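PDB 5H28: oxysterol-binding protein homolog 1 from Saccharomyces cerevisiae, which carries lipids, including sterols, between membranes, with ankyrin repeats that target it to the nucleus-vacuole junction by binding NVJ1. Local coordinates for residues M44-V49 with N87-I92; L77-R82 with Q108-D113. All coordinates share one frame; numbering follows the deposited sequence.

Contact 1: residues M44-V49 with N87-I92; sequences MLHYAV and NTPLHI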
loop_
_atom_site.group_PDB
_atom_site.type_symbol
_atom_site.label_atom_id
_atom_site.label_comp_id
_atom_site.label_asym_id
_atom_site.label_seq_id
_atom_site.Cartn_x
_atom_site.Cartn_y
_atom_site.Cartn_z
ATOM N N MET A 44 -6.199 -18.839 8.053
ATOM C CA MET A 44 -5.697 -19.970 7.289
ATOM C C MET A 44 -4.345 -19.734 6.627
ATOM O O MET A 44 -3.485 -20.615 6.647
ATOM C CB MET A 44 -6.724 -20.403 6.242
ATOM C CG MET A 44 -6.243 -21.551 5.353
ATOM S SD MET A 44 -7.581 -22.335 4.433
ATOM C CE MET A 44 -8.235 -20.933 3.535
ATOM N N LEU A 45 -4.144 -18.557 6.045
ATOM C CA LEU A 45 -2.869 -18.277 5.400
ATOM C C LEU A 45 -1.739 -18.250 6.432
ATOM O O LEU A 45 -0.623 -18.682 6.139
ATOM C CB LEU A 45 -2.927 -16.960 4.620
ATOM C CG LEU A 45 -1.696 -16.658 3.758
ATOM C CD1 LEU A 45 -1.411 -17.829 2.825
ATOM C CD2 LEU A 45 -1.941 -15.384 2.958
ATOM N N HIS A 46 -2.024 -17.750 7.635
ATOM C CA HIS A 46 -1.017 -17.730 8.694
ATOM C C HIS A 46 -0.614 -19.166 9.004
ATOM O O HIS A 46 0.570 -19.498 9.067
ATOM C CB HIS A 46 -1.574 -17.119 9.987
ATOM C CG HIS A 46 -1.626 -15.625 9.992
ATOM N ND1 HIS A 46 -2.543 -14.904 9.256
ATOM C CD2 HIS A 46 -0.891 -14.714 10.672
ATOM C CE1 HIS A 46 -2.370 -13.615 9.487
ATOM N NE2 HIS A 46 -1.374 -13.472 10.343
ATOM N N TYR A 47 -1.612 -20.017 9.211
ATOM C CA TYR A 47 -1.339 -21.406 9.539
ATOM C C TYR A 47 -0.651 -22.148 8.403
ATOM O O TYR A 47 0.191 -23.008 8.644
ATOM C CB TYR A 47 -2.634 -22.123 9.940
ATOM C CG TYR A 47 -3.250 -21.569 11.208
ATOM C CD1 TYR A 47 -2.471 -21.347 12.341
ATOM C CD2 TYR A 47 -4.607 -21.261 11.272
ATOM C CE1 TYR A 47 -3.025 -20.828 13.508
ATOM C CE2 TYR A 47 -5.173 -20.740 12.440
ATOM C CZ TYR A 47 -4.374 -20.528 13.549
ATOM O OH TYR A 47 -4.918 -20.010 14.705
ATOM N N ALA A 48 -0.998 -21.814 7.165
ATOM C CA ALA A 48 -0.380 -22.473 6.024
ATOM C C ALA A 48 1.093 -22.101 5.946
ATOM O O ALA A 48 1.934 -22.946 5.651
ATOM C CB ALA A 48 -1.088 -22.079 4.743
ATOM N N VAL A 49 1.406 -20.835 6.205
ATOM C CA VAL A 49 2.795 -20.389 6.174
ATOM C C VAL A 49 3.606 -21.147 7.225
ATOM O O VAL A 49 4.795 -21.407 7.039
ATOM C CB VAL A 49 2.897 -18.867 6.440
ATOM C CG1 VAL A 49 4.342 -18.469 6.723
ATOM C CG2 VAL A 49 2.373 -18.105 5.240
ATOM N N ASN A 87 0.633 -9.571 13.684
ATOM C CA ASN A 87 1.454 -10.172 12.636
ATOM C C ASN A 87 0.661 -10.570 11.404
ATOM O O ASN A 87 -0.462 -11.063 11.503
ATOM C CB ASN A 87 2.180 -11.420 13.145
ATOM C CG ASN A 87 3.302 -11.093 14.100
ATOM O OD1 ASN A 87 4.059 -10.151 13.883
ATOM N ND2 ASN A 87 3.426 -11.887 15.164
ATOM N N THR A 88 1.278 -10.365 10.246
ATOM C CA THR A 88 0.689 -10.724 8.960
ATOM C C THR A 88 1.375 -12.017 8.535
ATOM O O THR A 88 2.334 -12.451 9.171
ATOM C CB THR A 88 1.019 -9.682 7.885
ATOM O OG1 THR A 88 2.441 -9.651 7.687
ATOM C CG2 THR A 88 0.539 -8.306 8.300
ATOM N N PRO A 89 0.884 -12.655 7.460
ATOM C CA PRO A 89 1.521 -13.891 7.006
ATOM C C PRO A 89 2.991 -13.643 6.664
ATOM O O PRO A 89 3.836 -14.513 6.869
ATOM C CB PRO A 89 0.686 -14.270 5.787
ATOM C CG PRO A 89 -0.693 -13.828 6.212
ATOM C CD PRO A 89 -0.416 -12.458 6.795
ATOM N N LEU A 90 3.286 -12.450 6.154
ATOM C CA LEU A 90 4.656 -12.088 5.797
ATOM C C LEU A 90 5.536 -12.036 7.049
ATOM O O LEU A 90 6.695 -12.446 7.005
ATOM C CB LEU A 90 4.681 -10.740 5.075
ATOM C CG LEU A 90 6.032 -10.282 4.518
ATOM C CD1 LEU A 90 6.514 -11.234 3.427
ATOM C CD2 LEU A 90 5.891 -8.870 3.966
ATOM N N HIS A 91 4.996 -11.535 8.160
ATOM C CA HIS A 91 5.761 -11.485 9.408
ATOM C C HIS A 91 6.118 -12.903 9.837
ATOM O O HIS A 91 7.246 -13.180 10.249
ATOM C CB HIS A 91 4.949 -10.871 10.553
ATOM C CG HIS A 91 4.870 -9.376 10.534
ATOM N ND1 HIS A 91 3.914 -8.692 9.816
ATOM C CD2 HIS A 91 5.581 -8.437 11.203
ATOM C CE1 HIS A 91 4.035 -7.397 10.049
ATOM N NE2 HIS A 91 5.038 -7.215 10.887
ATOM N N ILE A 92 5.136 -13.794 9.754
ATOM C CA ILE A 92 5.329 -15.179 10.148
ATOM C C ILE A 92 6.337 -15.876 9.239
ATOM O O ILE A 92 7.216 -16.596 9.710
ATOM C CB ILE A 92 3.978 -15.950 10.124
ATOM C CG1 ILE A 92 2.956 -15.254 11.034
ATOM C CG2 ILE A 92 4.189 -17.397 10.548
ATOM C CD1 ILE A 92 3.357 -15.128 12.493
#
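The first two predicted ankyrin repeats meet here, through helix 44-51 and the start of helix 89-95, where Thr88-Pro89-Leu90-His91 is the TPLH signature of the ankyrin repeat. With CG anti to its own carbonyl carbon (chi1 -79°), His46 sends its ring across to the backbone just before that helix. NE2 gives its N-H to Asn87 O at 2.8 Å, a nearly straight bond of 174°. Asn87 O lies in the plane of the imidazole ring, while NE2 stands above the plane of the Asn87 carbonyl. Pro89 covers one face of the same ring in a CH-pi contact, with its CG 3.9 Å from the ring centroid and offset toward the rim. The ring is thus gripped at its edge and over a face. An alanine in place of His46 would probably leave Asn87 O without this donor and open a gap beside Pro89. Leu45 CD2 packs on Pro89 CG at 3.8 Å, the two side chains crossing at about a right angle. Val49 CG1 meets Ile92 CG2 at 4.0 Å. Thr88 is the N-cap of helix 89-95: its OG1 accepts from His91 N at 3.2 Å. The same OG1 shares a hydrogen bond with His91 ND1 at 2.8 Å, and His91 NE2 is hydrogen-bonded to Leu121 O.

Contact 2: residues L77-R82 with Q108-D113; sequences LDLNER and QPTIND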
loop_
_atom_site.group_PDB
_atom_site.type_symbol
_atom_site.label_atom_id
_atom_site.label_comp_id
_atom_site.label_asym_id
_atom_site.label_seq_id
_atom_site.Cartn_x
_atom_site.Cartn_y
_atom_site.Cartn_z
ATOM N N LEU A 77 -9.711 -13.778 1.223
ATOM C CA LEU A 77 -8.652 -13.759 2.214
ATOM C C LEU A 77 -7.767 -12.544 2.025
ATOM O O LEU A 77 -7.427 -12.167 0.899
ATOM C CB LEU A 77 -7.822 -15.041 2.118
ATOM C CG LEU A 77 -8.635 -16.330 2.272
ATOM C CD1 LEU A 77 -7.698 -17.524 2.223
ATOM C CD2 LEU A 77 -9.413 -16.310 3.589
ATOM N N ASP A 78 -7.416 -11.923 3.143
ATOM C CA ASP A 78 -6.577 -10.739 3.154
ATOM C C ASP A 78 -5.125 -11.185 3.258
ATOM O O ASP A 78 -4.728 -11.821 4.234
ATOM C CB ASP A 78 -6.944 -9.868 4.358
ATOM C CG ASP A 78 -6.255 -8.520 4.340
ATOM O OD1 ASP A 78 -5.318 -8.329 3.536
ATOM O OD2 ASP A 78 -6.652 -7.652 5.143
ATOM N N LEU A 79 -4.333 -10.862 2.245
ATOM C CA LEU A 79 -2.928 -11.231 2.241
ATOM C C LEU A 79 -2.218 -10.554 3.413
ATOM O O LEU A 79 -1.190 -11.030 3.893
ATOM C CB LEU A 79 -2.294 -10.791 0.920
ATOM C CG LEU A 79 -1.163 -11.639 0.345
ATOM C CD1 LEU A 79 -1.628 -13.076 0.183
ATOM C CD2 LEU A 79 -0.741 -11.059 -0.997
ATOM N N ASN A 80 -2.796 -9.451 3.883
ATOM C CA ASN A 80 -2.225 -8.674 4.973
ATOM C C ASN A 80 -2.998 -8.772 6.285
ATOM O O ASN A 80 -2.923 -7.874 7.124
ATOM C CB ASN A 80 -2.118 -7.220 4.525
ATOM C CG ASN A 80 -1.478 -7.095 3.162
ATOM O OD1 ASN A 80 -0.332 -7.500 2.969
ATOM N ND2 ASN A 80 -2.217 -6.548 2.201
ATOM N N GLU A 81 -3.733 -9.869 6.452
ATOM C CA GLU A 81 -4.509 -10.125 7.667
ATOM C C GLU A 81 -3.602 -10.047 8.895
ATOM O O GLU A 81 -2.522 -10.629 8.904
ATOM C CB GLU A 81 -5.119 -11.527 7.592
ATOM C CG GLU A 81 -5.918 -11.971 8.819
ATOM C CD GLU A 81 -7.340 -11.449 8.816
ATOM O OE1 GLU A 81 -7.895 -11.255 7.714
ATOM O OE2 GLU A 81 -7.910 -11.251 9.913
ATOM N N ARG A 82 -4.037 -9.341 9.933
ATOM C CA ARG A 82 -3.239 -9.242 11.155
ATOM C C ARG A 82 -3.834 -10.142 12.234
ATOM O O ARG A 82 -5.050 -10.116 12.464
ATOM C CB ARG A 82 -3.199 -7.792 11.659
ATOM C CG ARG A 82 -2.496 -6.821 10.714
ATOM C CD ARG A 82 -2.527 -5.375 11.214
ATOM N NE ARG A 82 -1.531 -5.080 12.246
ATOM C CZ ARG A 82 -1.824 -4.808 13.515
ATOM N NH1 ARG A 82 -3.087 -4.803 13.919
ATOM N NH2 ARG A 82 -0.857 -4.510 14.375
ATOM N N GLN A 108 3.135 -10.390 -4.844
ATOM C CA GLN A 108 1.690 -10.306 -5.036
ATOM C C GLN A 108 1.189 -8.874 -5.141
ATOM O O GLN A 108 1.666 -7.984 -4.443
ATOM C CB GLN A 108 0.965 -11.025 -3.899
ATOM C CG GLN A 108 1.350 -12.487 -3.783
ATOM C CD GLN A 108 1.316 -13.189 -5.122
ATOM O OE1 GLN A 108 0.257 -13.330 -5.735
ATOM N NE2 GLN A 108 2.479 -13.622 -5.592
ATOM N N PRO A 109 0.207 -8.640 -6.022
ATOM C CA PRO A 109 -0.390 -7.323 -6.257
ATOM C C PRO A 109 -0.900 -6.579 -5.021
ATOM O O PRO A 109 -0.731 -5.365 -4.913
ATOM C CB PRO A 109 -1.523 -7.631 -7.233
ATOM C CG PRO A 109 -0.986 -8.780 -8.012
ATOM C CD PRO A 109 -0.372 -9.642 -6.934
ATOM N N THR A 110 -1.507 -7.302 -4.085
ATOM C CA THR A 110 -2.074 -6.666 -2.899
ATOM C C THR A 110 -1.234 -6.702 -1.628
ATOM O O THR A 110 -1.714 -6.316 -0.565
ATOM C CB THR A 110 -3.446 -7.276 -2.549
ATOM O OG1 THR A 110 -3.279 -8.649 -2.175
ATOM C CG2 THR A 110 -4.386 -7.188 -3.736
ATOM N N ILE A 111 0.010 -7.149 -1.723
ATOM C CA ILE A 111 0.848 -7.226 -0.534
ATOM C C ILE A 111 1.169 -5.847 0.042
ATOM O O ILE A 111 1.313 -4.871 -0.693
ATOM C CB ILE A 111 2.188 -7.964 -0.835
ATOM C CG1 ILE A 111 2.856 -8.396 0.473
ATOM C CG2 ILE A 111 3.131 -7.060 -1.628
ATOM C CD1 ILE A 111 2.107 -9.492 1.215
ATOM N N ASN A 112 1.235 -5.768 1.367
ATOM C CA ASN A 112 1.619 -4.533 2.037
ATOM C C ASN A 112 2.689 -4.937 3.042
ATOM O O ASN A 112 2.373 -5.376 4.152
ATOM C CB ASN A 112 0.454 -3.880 2.783
ATOM C CG ASN A 112 0.869 -2.583 3.457
ATOM O OD1 ASN A 112 2.037 -2.195 3.398
ATOM N ND2 ASN A 112 -0.075 -1.911 4.102
ATOM N N ASP A 113 3.952 -4.805 2.649
ATOM C CA ASP A 113 5.063 -5.179 3.513
ATOM C C ASP A 113 5.407 -4.133 4.569
ATOM O O ASP A 113 6.402 -4.269 5.270
ATOM C CB ASP A 113 6.303 -5.514 2.663
ATOM C CG ASP A 113 6.769 -4.351 1.798
ATOM O OD1 ASP A 113 5.969 -3.430 1.540
ATOM O OD2 ASP A 113 7.942 -4.369 1.357
HETATM O O HOH W 1 -5.110 -9.053 -0.088
HETATM O O HOH W 2 1.484 -8.261 4.751
#
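Asn80 CG lies anti to its own carbonyl carbon (chi1 -48°), and chi2 of -61° turns the amide so that both its polar atoms meet the backbone of 108-113. ND2 donates to Thr110 O at 2.8 Å, with the acceptor close to the amide plane. OD1 accepts from Asn112 N, also at 2.8 Å, from above its carbonyl plane. One side chain thus grips the backbone on both sides of Ile111. A water donates to Asn80 OD1 and to Asn112 O, adding a second donor at OD1. Asp78 OD1 accepts from the backbone N of Asn80 at 2.8 Å, an Asx turn that fixes the backbone from which the Asn80 side chain springs. Beside this polar pair, Leu79 CD2 packs closely on Gln108 CB at 3.4 Å and reaches Ile111 CD1 at 3.9 Å. A second water links Leu79 N to Thr110 OG1. Each segment holds a type I beta turn, Asp78 to Glu81 and Gln108 to Ile111. The contact joins the loop between helices 54-64 and 89-95 to the loop that follows helix 99-106, with no strand involved. Leu79 also touches Leu45 of helix 44-51, Val61 of helix 54-64 and Leu105 of helix 99-106.

Overall arrangement
Contacts 1 and 2 lie side by side in the ankyrin-repeat domain, their centres about 10 Å apart. Their segments alternate along the chain: 44-49, 77-82, 87-92, then 108-113. Contact 1 joins helices, and contact 2 joins the loops beside them. They touch directly. Leu45 CD2 is 3.6 Å from Leu79 CD1, so the apolar packing runs on from one contact into the other. Pro89 CD lies 3.3 Å from Leu79 O, and His46 CE1 packs on Glu81 O. Loop 77-82 therefore touches both helical segments of contact 1. No ligand lies at either contact; sterols and phospholipids bind the separate OSBP-related domain of the full protein.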